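Local coordinates for protein Tubulin/ftsz, gtpase (Methanosaeta thermophila, PDB 3ZID) that binds and probably hydrolyses GTP as a tubulin/FtsZ-like cytoskeletal protein that is thought to control cell shape in archaea, at residues V265-I275 against I293-F304. Sequence-based numbering, arbitrary orientation.
Sequences VDAGEAGRAMI and IESLTETIGHVF
Ile300 packs into the start of strand 270-275, and its side chain can be followed atom by atom. Ile300 CB lies 4.1 Å from Ala270 O. CG1, turned anti to its own carbonyl carbon (chi1 -56°), comes up against Val265 CG1, with the Ala270 methyl a little farther off; with chi2 extended, Ile300 CD1 continues along the same valine methyl to Ala273 CB at 4.1 Å. The other branch, Ile300 CG2, lies 3.8 Å from Gly271 O and also reaches the Ala273 methyl. Cutting Ile300 back to an alanine removes CG1, CG2 and CD1, and would probably leave Val265 CG1 and the Ala273 methyl without their common apolar neighbour, opening a gap between them.

Beyond it the backbones run parallel: His302 N donates to Gly271 O, Ala273 N to His302 O, Phe304 N to Ala273 O at 2.8 Å, and Ile275 N to Phe304 O. Arg272 and His302 stand side by side on one face, with Arg272 CG at the edge of the imidazole, in its plane; the guanidinium is turned 74° from the ring and gives NH1 to Thr223 O. On the other face Ile275 CG1 meets Val303 CG1 at 3.8 Å, while Ile275 and Leu296 CD1 approach tip to tip. Ile293 CD1 slides past Ile275 CB in the opposite direction, bringing in helix 286-296.

This is a beta-alpha-beta crossover, in which strand 302-309 forms the edge of the four-stranded sheet within the chain. Main-chain bonds fix the strand register, whereas Ile293 and Leu296 meet Ile275 through aliphatic contacts, which specify shape rather than direction.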
loop_
_atom_site.group_PDB
_atom_site.type_symbol
_atom_site.label_atom_id
_atom_site.label_comp_id
_atom_site.label_asym_id
_atom_site.label_seq_id
_atom_site.Cartn_x
_atom_site.Cartn_y
_atom_site.Cartn_z
ATOM N N VAL A 265 -16.715 -6.674 3.971
ATOM C CA VAL A 265 -17.679 -6.398 2.916
ATOM C C VAL A 265 -19.123 -6.728 3.339
ATOM O O VAL A 265 -20.064 -6.001 3.003
ATOM C CB VAL A 265 -17.302 -7.151 1.593
ATOM C CG1 VAL A 265 -18.374 -6.976 0.551
ATOM C CG2 VAL A 265 -15.984 -6.637 1.059
ATOM N N ASP A 266 -19.307 -7.815 4.078
ATOM C CA ASP A 266 -20.654 -8.175 4.513
ATOM C C ASP A 266 -21.253 -7.093 5.409
ATOM O O ASP A 266 -22.468 -6.940 5.472
ATOM C CB ASP A 266 -20.677 -9.532 5.220
ATOM C CG ASP A 266 -20.333 -10.682 4.296
ATOM O OD1 ASP A 266 -20.461 -10.528 3.060
ATOM O OD2 ASP A 266 -19.937 -11.748 4.814
ATOM N N ALA A 267 -20.394 -6.336 6.091
ATOM C CA ALA A 267 -20.852 -5.264 6.971
ATOM C C ALA A 267 -21.141 -3.968 6.214
ATOM O O ALA A 267 -21.563 -2.981 6.806
ATOM C CB ALA A 267 -19.836 -5.011 8.071
ATOM N N GLY A 268 -20.907 -3.974 4.910
ATOM C CA GLY A 268 -21.127 -2.799 4.083
ATOM C C GLY A 268 -20.032 -1.734 4.128
ATOM O O GLY A 268 -20.289 -0.569 3.820
ATOM N N GLU A 269 -18.806 -2.137 4.460
ATOM C CA GLU A 269 -17.667 -1.212 4.514
ATOM C C GLU A 269 -17.133 -0.800 3.136
ATOM O O GLU A 269 -16.373 0.162 3.023
ATOM C CB GLU A 269 -16.548 -1.801 5.364
ATOM C CG GLU A 269 -16.987 -2.048 6.806
ATOM C CD GLU A 269 -15.863 -2.527 7.702
ATOM O OE1 GLU A 269 -14.795 -2.940 7.186
ATOM O OE2 GLU A 269 -16.051 -2.487 8.934
ATOM N N ALA A 270 -17.509 -1.541 2.099
ATOM C CA ALA A 270 -17.091 -1.227 0.736
ATOM C C ALA A 270 -18.220 -0.543 -0.015
ATOM O O ALA A 270 -19.321 -1.080 -0.094
ATOM C CB ALA A 270 -16.654 -2.502 -0.013
ATOM N N GLY A 271 -17.952 0.652 -0.539
ATOM C CA GLY A 271 -18.935 1.389 -1.325
ATOM C C GLY A 271 -18.927 1.085 -2.815
ATOM O O GLY A 271 -19.978 1.067 -3.451
ATOM N N ARG A 272 -17.735 0.874 -3.370
ATOM C CA ARG A 272 -17.558 0.568 -4.790
ATOM C C ARG A 272 -16.580 -0.575 -4.976
ATOM O O ARG A 272 -15.687 -0.784 -4.149
ATOM C CB ARG A 272 -17.067 1.789 -5.577
ATOM C CG ARG A 272 -18.062 2.935 -5.604
ATOM C CD ARG A 272 -17.454 4.233 -6.105
ATOM N NE ARG A 272 -18.373 5.348 -5.878
ATOM C CZ ARG A 272 -18.202 6.583 -6.334
ATOM N NH1 ARG A 272 -17.138 6.893 -7.061
ATOM N NH2 ARG A 272 -19.106 7.513 -6.059
ATOM N N ALA A 273 -16.755 -1.319 -6.067
ATOM C CA ALA A 273 -15.826 -2.391 -6.405
ATOM C C ALA A 273 -15.694 -2.609 -7.922
ATOM O O ALA A 273 -16.596 -2.291 -8.699
ATOM C CB ALA A 273 -16.229 -3.684 -5.715
ATOM N N MET A 274 -14.526 -3.094 -8.326
ATOM C CA MET A 274 -14.296 -3.593 -9.671
ATOM C C MET A 274 -13.907 -5.066 -9.505
ATOM O O MET A 274 -12.967 -5.389 -8.779
ATOM C CB MET A 274 -13.180 -2.812 -10.371
ATOM C CG MET A 274 -12.945 -3.210 -11.845
ATOM S SD MET A 274 -11.704 -2.157 -12.645
ATOM C CE MET A 274 -10.248 -2.537 -11.701
ATOM N N ILE A 275 -14.681 -5.964 -10.104
ATOM C CA ILE A 275 -14.385 -7.394 -10.042
ATOM C C ILE A 275 -13.907 -7.879 -11.413
ATOM O O ILE A 275 -14.611 -7.711 -12.397
ATOM C CB ILE A 275 -15.632 -8.222 -9.628
ATOM C CG1 ILE A 275 -16.293 -7.663 -8.363
ATOM C CG2 ILE A 275 -15.275 -9.687 -9.464
ATOM C CD1 ILE A 275 -15.459 -7.748 -7.135
ATOM N N ILE A 293 -22.566 -10.853 -9.803
ATOM C CA ILE A 293 -22.246 -9.446 -9.595
ATOM C C ILE A 293 -23.487 -8.730 -9.061
ATOM O O ILE A 293 -23.411 -7.960 -8.088
ATOM C CB ILE A 293 -21.747 -8.753 -10.893
ATOM C CG1 ILE A 293 -20.425 -9.364 -11.382
ATOM C CG2 ILE A 293 -21.607 -7.256 -10.677
ATOM C CD1 ILE A 293 -19.388 -9.579 -10.305
ATOM N N GLU A 294 -24.636 -9.013 -9.668
ATOM C CA GLU A 294 -25.896 -8.440 -9.198
ATOM C C GLU A 294 -26.108 -8.667 -7.699
ATOM O O GLU A 294 -26.599 -7.782 -6.998
ATOM C CB GLU A 294 -27.081 -9.003 -9.991
ATOM C CG GLU A 294 -27.121 -8.571 -11.453
ATOM C CD GLU A 294 -28.357 -9.077 -12.188
ATOM O OE1 GLU A 294 -29.044 -9.981 -11.662
ATOM O OE2 GLU A 294 -28.638 -8.569 -13.297
ATOM N N SER A 295 -25.713 -9.842 -7.208
ATOM C CA SER A 295 -25.805 -10.155 -5.782
ATOM C C SER A 295 -25.035 -9.170 -4.925
ATOM O O SER A 295 -25.522 -8.749 -3.886
ATOM C CB SER A 295 -25.279 -11.561 -5.495
ATOM O OG SER A 295 -25.867 -12.502 -6.363
ATOM N N LEU A 296 -23.844 -8.793 -5.377
ATOM C CA LEU A 296 -22.952 -7.903 -4.630
ATOM C C LEU A 296 -23.512 -6.519 -4.371
ATOM O O LEU A 296 -23.095 -5.842 -3.427
ATOM C CB LEU A 296 -21.613 -7.744 -5.342
ATOM C CG LEU A 296 -20.775 -9.000 -5.495
ATOM C CD1 LEU A 296 -19.386 -8.633 -6.039
ATOM C CD2 LEU A 296 -20.686 -9.673 -4.137
ATOM N N THR A 297 -24.421 -6.081 -5.234
ATOM C CA THR A 297 -25.007 -4.754 -5.101
ATOM C C THR A 297 -25.866 -4.670 -3.839
ATOM O O THR A 297 -26.317 -3.591 -3.452
ATOM C CB THR A 297 -25.812 -4.359 -6.348
ATOM O OG1 THR A 297 -26.790 -5.367 -6.628
ATOM C CG2 THR A 297 -24.876 -4.214 -7.550
ATOM N N GLU A 298 -26.077 -5.820 -3.203
ATOM C CA GLU A 298 -26.745 -5.877 -1.914
ATOM C C GLU A 298 -25.836 -5.280 -0.854
ATOM O O GLU A 298 -26.288 -4.528 0.010
ATOM C CB GLU A 298 -27.032 -7.332 -1.537
ATOM C CG GLU A 298 -27.659 -7.511 -0.157
ATOM C CD GLU A 298 -27.711 -8.967 0.287
ATOM O OE1 GLU A 298 -26.780 -9.726 -0.054
ATOM O OE2 GLU A 298 -28.678 -9.350 0.979
ATOM N N THR A 299 -24.544 -5.583 -0.936
ATOM C CA THR A 299 -23.631 -5.138 0.099
ATOM C C THR A 299 -22.696 -4.046 -0.403
ATOM O O THR A 299 -22.112 -3.306 0.390
ATOM C CB THR A 299 -22.808 -6.314 0.668
ATOM O OG1 THR A 299 -22.024 -6.902 -0.375
ATOM C CG2 THR A 299 -23.724 -7.376 1.235
ATOM N N ILE A 300 -22.550 -3.967 -1.725
ATOM C CA ILE A 300 -21.660 -2.998 -2.366
ATOM C C ILE A 300 -22.427 -2.105 -3.344
ATOM O O ILE A 300 -22.935 -2.598 -4.349
ATOM C CB ILE A 300 -20.493 -3.694 -3.095
ATOM C CG1 ILE A 300 -19.718 -4.591 -2.142
ATOM C CG2 ILE A 300 -19.579 -2.663 -3.751
ATOM C CD1 ILE A 300 -18.588 -5.339 -2.823
ATOM N N GLY A 301 -22.471 -0.802 -3.081
ATOM C CA GLY A 301 -23.191 0.134 -3.934
ATOM C C GLY A 301 -23.051 0.091 -5.456
ATOM O O GLY A 301 -24.043 -0.025 -6.173
ATOM N N HIS A 302 -21.823 0.181 -5.951
ATOM C CA HIS A 302 -21.550 0.166 -7.384
ATOM C C HIS A 302 -20.484 -0.869 -7.716
ATOM O O HIS A 302 -19.379 -0.808 -7.193
ATOM C CB HIS A 302 -21.059 1.543 -7.833
ATOM C CG HIS A 302 -21.981 2.667 -7.468
ATOM N ND1 HIS A 302 -23.233 2.822 -8.027
ATOM C CD2 HIS A 302 -21.833 3.690 -6.591
ATOM C CE1 HIS A 302 -23.812 3.893 -7.515
ATOM N NE2 HIS A 302 -22.984 4.437 -6.639
ATOM N N VAL A 303 -20.811 -1.838 -8.560
ATOM C CA VAL A 303 -19.836 -2.854 -8.934
ATOM C C VAL A 303 -19.613 -2.872 -10.434
ATOM O O VAL A 303 -20.557 -2.972 -11.200
ATOM C CB VAL A 303 -20.297 -4.254 -8.502
ATOM C CG1 VAL A 303 -19.231 -5.290 -8.860
ATOM C CG2 VAL A 303 -20.615 -4.268 -7.007
ATOM N N PHE A 304 -18.360 -2.750 -10.847
ATOM C CA PHE A 304 -17.988 -2.890 -12.256
ATOM C C PHE A 304 -17.346 -4.246 -12.425
ATOM O O PHE A 304 -16.745 -4.780 -11.493
ATOM C CB PHE A 304 -16.959 -1.837 -12.664
ATOM C CG PHE A 304 -17.426 -0.443 -12.498
ATOM C CD1 PHE A 304 -18.214 0.153 -13.463
ATOM C CD2 PHE A 304 -17.095 0.273 -11.362
ATOM C CE1 PHE A 304 -18.643 1.444 -13.310
ATOM C CE2 PHE A 304 -17.532 1.565 -11.199
ATOM C CZ PHE A 304 -18.307 2.150 -12.171
HETATM O O HOH W 1 -19.490 -4.004 1.768
#